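Local structure of halorhodopsin (Halobacterium salinarum, 2JAF) at residues S115-L120 and A139-M144; C145-A150 and A166-F171. The protein probably works as a light-driven chloride pump, in which a bound retinal absorbs the light that moves chloride across the membrane. The protein carries 2 engineered substitutions. All blocks are in the same frame, centred on the assembly; numbering follows the deposited sequence.

In the fold
Contacts 1 and 2 lie in series along the chain, with centres about 11 Å apart, and they share helix 131-153 of the seven-helix rhodopsin bundle. In contact 1 this helix pairs with helix 106-127, which precedes it; in contact 2, further along the same helix, it pairs with helix 158-180, which follows. They meet at the shared helix, where Ser168 OG probably hydrogen-bonds to Met144 O. Both touch the retinal: contact 1 lines mainly the polyene, contact 2 the ring end. Helix 131-153 therefore joins two neighbouring helices to each other and to the chromophore, and both contacts also touch the second subunit of the trimer.

Contact 1 (S115-L120 and A139-M144); sequences STPMIL and AADIGM. With RET (retinal), chain G.
Thr116 OG1 lies between two oxygens, Asp141 OD2 across the contact and Trp112 O of its own helix, each within hydrogen-bonding reach of the one hydroxyl. Thr116 OG1 is modelled 2.4 Å from Asp141 OD2, a very short approach whose exact length is doubtful. Pro117 packs on the same oxygen, its CD 3.2 Å from Asp141 OD2, the proline crossing the carboxylate side chain at about a right angle where helix 106-127 kinks. Leu120 CD1 covers the other oxygen, 3.5 Å from Asp141 OD1, so apolar groups flank the buried carboxylate. Asp141 reaches across because its CG is anti to the backbone N (chi1 -173°). A similar threonine-aspartate pair links the corresponding helices of bacteriorhodopsin.

The methyl of Thr116 packs against the chromophore, CG2 lying 3.6 Å from retinal C13. From the other helix Met144 touches the polyene with its tip: the bend at chi3 (80°) brings Met144 CE to 3.7 Å from retinal C9. Met144 SD is 3.9 Å from the retinal methyl C19. An alanine at Met144 would probably open a gap beside C9 and C19, leaving that part of the polyene less firmly held.

The two helix segments run antiparallel at 152°, with axes 9.4 Å apart. Trp207 of helix 193-216 packs on Thr116, Leu120 and Asp141, and Phe171 and Phe172 of helix 158-180 pack on Met144.

Contact 2 (C145-A150 and A166-F171); sequences CVTGLA and AISCAF. With RET (retinal), chain G; PLM (palmitic acid), chain D.
Thr147 and Ser168 face each other where two successive helices of the microbial rhodopsin bundle, 131-153 and 158-180, run nearly antiparallel (167°), with segment axes 8.2 Å apart. Their small side chains allow a close approach of the backbones, and the two CA atoms are 5.4 Å apart. No hydrogen bond joins the two segments; each hydroxyl is satisfied by helix 131-153 instead.

Thr147 presents both branches to the other helix, OG1 turned to Ser168 and CG2 to Phe171. Its OG1 stands between its own backbone N and carbonyl carbon (chi1 50°), where it bonds chiefly to Gly143 O, with Met144 O a longer second partner, and at the same time lies against Ser168, 3.2 Å from Ser168 CB. Thr147 CG2 meets the ring of Phe171 obliquely, 3.9 Å from Phe171 CE2, the two side chains crossing at about a right angle. Ile167 CG2 adds a looser apolar contact to the same methyl.

Ser168 turns its hydroxyl to Met144 O and the retinal ring. With OG anti to the backbone N (chi1 -179°), it bonds to Met144 O and sits 3.3 Å from retinal C3. One buried hydroxyl thus ties helix 158-180 to helix 131-153 and forms part of the pocket wall.

On a further face of helix 131-153, Val146 CG2 packs 3.7 Å from C5 of a palmitic acid. The second subunit packs on both helices, its Ser75 on Thr147 and its Met68 on Phe171. Cys169 SG lies 3.9 Å from retinal C4. Gly148 also borders the ring: a CB at this position would clash with the retinal methyl C16, and Gly148 CA itself is 3.8 Å from C16.

Contact 1 (S115-L120 and A139-M144)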
loop_
_atom_site.group_PDB
_atom_site.type_symbol
_atom_site.label_atom_id
_atom_site.label_comp_id
_atom_site.label_asym_id
_atom_site.label_seq_id
_atom_site.Cartn_x
_atom_site.Cartn_y
_atom_site.Cartn_z
ATOM N N SER A 115 2.056 -6.405 -8.581
ATOM C CA SER A 115 2.103 -6.634 -10.022
ATOM C C SER A 115 0.784 -6.381 -10.751
ATOM O O SER A 115 0.796 -5.830 -11.855
ATOM C CB SER A 115 2.587 -8.057 -10.333
ATOM O OG SER A 115 1.665 -9.039 -9.884
ATOM N N THR A 116 -0.351 -6.765 -10.169
ATOM C CA THR A 116 -1.602 -6.523 -10.885
ATOM C C THR A 116 -1.903 -5.031 -10.977
ATOM O O THR A 116 -2.440 -4.565 -11.985
ATOM C CB THR A 116 -2.807 -7.353 -10.318
ATOM O OG1 THR A 116 -2.941 -7.185 -8.903
ATOM C CG2 THR A 116 -2.591 -8.820 -10.611
ATOM N N PRO A 117 -1.556 -4.254 -9.937
ATOM C CA PRO A 117 -1.830 -2.820 -10.055
ATOM C C PRO A 117 -0.964 -2.211 -11.172
ATOM O O PRO A 117 -1.368 -1.255 -11.838
ATOM C CB PRO A 117 -1.471 -2.291 -8.668
ATOM C CG PRO A 117 -1.907 -3.415 -7.789
ATOM C CD PRO A 117 -1.354 -4.625 -8.524
ATOM N N MET A 118 0.223 -2.774 -11.389
ATOM C CA MET A 118 1.090 -2.271 -12.451
ATOM C C MET A 118 0.532 -2.621 -13.826
ATOM O O MET A 118 0.653 -1.841 -14.774
ATOM C CB MET A 118 2.514 -2.808 -12.291
ATOM C CG MET A 118 3.313 -2.060 -11.234
ATOM S SD MET A 118 3.325 -0.268 -11.538
ATOM C CE MET A 118 1.963 0.255 -10.512
ATOM N N ILE A 119 -0.087 -3.791 -13.940
ATOM C CA ILE A 119 -0.699 -4.191 -15.206
ATOM C C ILE A 119 -1.827 -3.204 -15.499
ATOM O O ILE A 119 -1.966 -2.713 -16.624
ATOM C CB ILE A 119 -1.288 -5.630 -15.125
ATOM C CG1 ILE A 119 -0.162 -6.657 -14.998
ATOM C CG2 ILE A 119 -2.143 -5.927 -16.363
ATOM C CD1 ILE A 119 -0.656 -8.101 -14.812
ATOM N N LEU A 120 -2.628 -2.911 -14.475
ATOM C CA LEU A 120 -3.749 -1.984 -14.612
ATOM C C LEU A 120 -3.266 -0.556 -14.873
ATOM O O LEU A 120 -3.920 0.212 -15.577
ATOM C CB LEU A 120 -4.627 -2.040 -13.355
ATOM C CG LEU A 120 -5.279 -3.418 -13.127
ATOM C CD1 LEU A 120 -5.956 -3.482 -11.761
ATOM C CD2 LEU A 120 -6.292 -3.684 -14.238
ATOM N N ALA A 139 -7.520 0.097 -5.989
ATOM C CA ALA A 139 -7.951 -0.222 -4.638
ATOM C C ALA A 139 -8.734 -1.526 -4.658
ATOM O O ALA A 139 -8.550 -2.382 -3.793
ATOM C CB ALA A 139 -8.817 0.900 -4.089
ATOM N N ALA A 140 -9.602 -1.678 -5.654
ATOM C CA ALA A 140 -10.410 -2.885 -5.771
ATOM C C ALA A 140 -9.502 -4.070 -6.026
ATOM O O ALA A 140 -9.723 -5.174 -5.514
ATOM C CB ALA A 140 -11.418 -2.737 -6.915
ATOM N N ASP A 141 -8.468 -3.831 -6.824
ATOM C CA ASP A 141 -7.517 -4.870 -7.165
ATOM C C ASP A 141 -6.755 -5.314 -5.923
ATOM O O ASP A 141 -6.554 -6.503 -5.695
ATOM C CB ASP A 141 -6.545 -4.351 -8.223
ATOM C CG ASP A 141 -5.631 -5.434 -8.749
ATOM O OD1 ASP A 141 -6.083 -6.254 -9.578
ATOM O OD2 ASP A 141 -4.464 -5.469 -8.318
ATOM N N ILE A 142 -6.329 -4.347 -5.113
ATOM C CA ILE A 142 -5.600 -4.670 -3.896
ATOM C C ILE A 142 -6.504 -5.482 -2.972
ATOM O O ILE A 142 -6.057 -6.440 -2.345
ATOM C CB ILE A 142 -5.099 -3.381 -3.196
ATOM C CG1 ILE A 142 -4.000 -2.741 -4.060
ATOM C CG2 ILE A 142 -4.547 -3.705 -1.813
ATOM C CD1 ILE A 142 -3.536 -1.371 -3.583
ATOM N N GLY A 143 -7.778 -5.107 -2.906
ATOM C CA GLY A 143 -8.723 -5.837 -2.075
ATOM C C GLY A 143 -8.859 -7.281 -2.530
ATOM O O GLY A 143 -8.919 -8.202 -1.711
ATOM N N MET A 144 -8.904 -7.486 -3.846
ATOM C CA MET A 144 -9.026 -8.833 -4.399
ATOM C C MET A 144 -7.825 -9.666 -3.968
ATOM O O MET A 144 -7.962 -10.808 -3.519
ATOM C CB MET A 144 -9.101 -8.769 -5.940
ATOM C CG MET A 144 -9.034 -10.119 -6.662
ATOM S SD MET A 144 -8.861 -9.911 -8.463
ATOM C CE MET A 144 -7.109 -9.580 -8.569
HETATM C C1 RET G . -7.664 -15.528 -6.227
HETATM C C2 RET G . -8.561 -16.354 -5.188
HETATM C C3 RET G . -9.844 -15.655 -4.675
HETATM C C4 RET G . -10.813 -15.294 -5.892
HETATM C C5 RET G . -10.121 -14.523 -7.086
HETATM C C6 RET G . -8.584 -14.622 -7.285
HETATM C C7 RET G . -7.970 -13.785 -8.371
HETATM C C8 RET G . -6.679 -13.544 -8.728
HETATM C C9 RET G . -6.269 -12.903 -9.948
HETATM C C10 RET G . -4.877 -12.931 -10.055
HETATM C C11 RET G . -4.173 -12.421 -11.125
HETATM C C12 RET G . -2.777 -12.556 -11.164
HETATM C C13 RET G . -1.946 -11.981 -12.211
HETATM C C14 RET G . -0.556 -12.213 -11.991
HETATM C C15 RET G . 0.468 -11.618 -12.689
HETATM C C16 RET G . -6.768 -14.618 -5.309
HETATM C C17 RET G . -6.761 -16.629 -6.988
HETATM C C18 RET G . -11.058 -13.734 -7.987
HETATM C C19 RET G . -7.340 -12.410 -11.075
HETATM C C20 RET G . -2.531 -11.247 -13.431
#

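Contact 2 (C145-A150 and A166-F171)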
loop_
_atom_site.group_PDB
_atom_site.type_symbol
_atom_site.label_atom_id
_atom_site.label_comp_id
_atom_site.label_asym_id
_atom_site.label_seq_id
_atom_site.Cartn_x
_atom_site.Cartn_y
_atom_site.Cartn_z
ATOM N N CYS A 145 -6.639 -9.078 -4.080
ATOM C CA CYS A 145 -5.420 -9.781 -3.721
ATOM C C CYS A 145 -5.290 -10.110 -2.240
ATOM O O CYS A 145 -4.899 -11.223 -1.892
ATOM C CB CYS A 145 -4.200 -8.970 -4.167
ATOM S SG CYS A 145 -4.047 -8.860 -5.955
ATOM N N VAL A 146 -5.607 -9.153 -1.376
ATOM C CA VAL A 146 -5.474 -9.387 0.058
ATOM C C VAL A 146 -6.529 -10.333 0.616
ATOM O O VAL A 146 -6.262 -11.078 1.564
ATOM C CB VAL A 146 -5.498 -8.064 0.861
ATOM C CG1 VAL A 146 -4.343 -7.172 0.414
ATOM C CG2 VAL A 146 -6.835 -7.357 0.689
ATOM N N THR A 147 -7.723 -10.321 0.037
ATOM C CA THR A 147 -8.746 -11.228 0.521
ATOM C C THR A 147 -8.410 -12.632 0.019
ATOM O O THR A 147 -8.734 -13.628 0.663
ATOM C CB THR A 147 -10.161 -10.778 0.085
ATOM O OG1 THR A 147 -10.189 -10.519 -1.326
ATOM C CG2 THR A 147 -10.547 -9.513 0.830
ATOM N N GLY A 148 -7.735 -12.707 -1.123
ATOM C CA GLY A 148 -7.329 -13.996 -1.641
ATOM C C GLY A 148 -6.272 -14.574 -0.715
ATOM O O GLY A 148 -6.259 -15.771 -0.447
ATOM N N LEU A 149 -5.373 -13.720 -0.231
ATOM C CA LEU A 149 -4.330 -14.170 0.688
ATOM C C LEU A 149 -5.005 -14.639 1.979
ATOM O O LEU A 149 -4.617 -15.654 2.574
ATOM C CB LEU A 149 -3.358 -13.021 1.004
ATOM C CG LEU A 149 -2.280 -13.308 2.062
ATOM C CD1 LEU A 149 -1.460 -14.541 1.669
ATOM C CD2 LEU A 149 -1.376 -12.093 2.207
ATOM N N ALA A 150 -6.027 -13.903 2.401
ATOM C CA ALA A 150 -6.754 -14.252 3.618
ATOM C C ALA A 150 -7.414 -15.619 3.474
ATOM O O ALA A 150 -7.443 -16.414 4.415
ATOM C CB ALA A 150 -7.800 -13.197 3.927
ATOM N N ALA A 166 -15.093 -15.714 -1.988
ATOM C CA ALA A 166 -16.252 -15.038 -2.566
ATOM C C ALA A 166 -16.091 -13.511 -2.598
ATOM O O ALA A 166 -16.418 -12.864 -3.595
ATOM C CB ALA A 166 -17.530 -15.428 -1.781
ATOM N N ILE A 167 -15.605 -12.927 -1.507
ATOM C CA ILE A 167 -15.412 -11.480 -1.455
ATOM C C ILE A 167 -14.326 -11.057 -2.442
ATOM O O ILE A 167 -14.419 -10.003 -3.072
ATOM C CB ILE A 167 -15.022 -11.012 -0.033
ATOM C CG1 ILE A 167 -16.182 -11.260 0.931
ATOM C CG2 ILE A 167 -14.692 -9.522 -0.039
ATOM C CD1 ILE A 167 -17.433 -10.461 0.601
ATOM N N SER A 168 -13.299 -11.883 -2.583
ATOM C CA SER A 168 -12.228 -11.584 -3.528
ATOM C C SER A 168 -12.838 -11.520 -4.933
ATOM O O SER A 168 -12.473 -10.668 -5.742
ATOM C CB SER A 168 -11.159 -12.677 -3.466
ATOM O OG SER A 168 -10.093 -12.411 -4.356
ATOM N N CYS A 169 -13.772 -12.427 -5.216
ATOM C CA CYS A 169 -14.441 -12.449 -6.521
ATOM C C CYS A 169 -15.217 -11.149 -6.724
ATOM O O CYS A 169 -15.279 -10.612 -7.832
ATOM C CB CYS A 169 -15.405 -13.643 -6.615
ATOM S SG CYS A 169 -14.618 -15.271 -6.880
ATOM N N ALA A 170 -15.817 -10.643 -5.652
ATOM C CA ALA A 170 -16.578 -9.400 -5.733
ATOM C C ALA A 170 -15.661 -8.236 -6.123
ATOM O O ALA A 170 -16.033 -7.392 -6.933
ATOM C CB ALA A 170 -17.256 -9.115 -4.400
ATOM N N PHE A 171 -14.469 -8.181 -5.540
ATOM C CA PHE A 171 -13.531 -7.118 -5.882
ATOM C C PHE A 171 -13.112 -7.261 -7.342
ATOM O O PHE A 171 -12.952 -6.267 -8.059
ATOM C CB PHE A 171 -12.292 -7.176 -4.989
ATOM C CG PHE A 171 -12.495 -6.572 -3.628
ATOM C CD1 PHE A 171 -12.768 -5.216 -3.490
ATOM C CD2 PHE A 171 -12.376 -7.353 -2.481
ATOM C CE1 PHE A 171 -12.920 -4.637 -2.222
ATOM C CE2 PHE A 171 -12.524 -6.784 -1.212
ATOM C CZ PHE A 171 -12.795 -5.427 -1.087
HETATM C C1 RET G . -7.664 -15.528 -6.227
HETATM C C2 RET G . -8.561 -16.354 -5.188
HETATM C C3 RET G . -9.844 -15.655 -4.675
HETATM C C4 RET G . -10.813 -15.294 -5.892
HETATM C C5 RET G . -10.121 -14.523 -7.086
HETATM C C6 RET G . -8.584 -14.622 -7.285
HETATM C C7 RET G . -7.970 -13.785 -8.371
HETATM C C8 RET G . -6.679 -13.544 -8.728
HETATM C C9 RET G . -6.269 -12.903 -9.948
HETATM C C10 RET G . -4.877 -12.931 -10.055
HETATM C C11 RET G . -4.173 -12.421 -11.125
HETATM C C12 RET G . -2.777 -12.556 -11.164
HETATM C C13 RET G . -1.946 -11.981 -12.211
HETATM C C14 RET G . -0.556 -12.213 -11.991
HETATM C C15 RET G . 0.468 -11.618 -12.689
HETATM C C16 RET G . -6.768 -14.618 -5.309
HETATM C C17 RET G . -6.761 -16.629 -6.988
HETATM C C18 RET G . -11.058 -13.734 -7.987
HETATM C C19 RET G . -7.340 -12.410 -11.075
HETATM C C20 RET G . -2.531 -11.247 -13.431
HETATM C C1 PLM D . -8.716 -8.753 6.033
HETATM O O1 PLM D . -8.709 -9.982 6.218
HETATM O O2 PLM D . -9.779 -8.101 5.940
HETATM C C2 PLM D . -7.369 -8.059 5.927
HETATM C C3 PLM D . -7.189 -7.127 4.734
HETATM C C4 PLM D . -5.797 -6.518 4.826
HETATM C C5 PLM D . -5.567 -5.584 3.657
HETATM C C6 PLM D . -5.163 -4.194 4.088
HETATM C C7 PLM D . -4.696 -3.504 2.823
HETATM C C8 PLM D . -4.248 -2.084 3.080
HETATM C C9 PLM D . -3.827 -1.453 1.763
HETATM C CA PLM D . -3.338 -0.033 1.971
HETATM C CB PLM D . -3.246 0.899 0.770
HETATM C CC PLM D . -4.536 1.226 0.037
HETATM C CD PLM D . -4.220 2.206 -1.078
HETATM C CE PLM D . -5.484 2.589 -1.847
HETATM C CF PLM D . -5.073 3.384 -3.078
HETATM C CG PLM D . -6.298 3.800 -3.878
#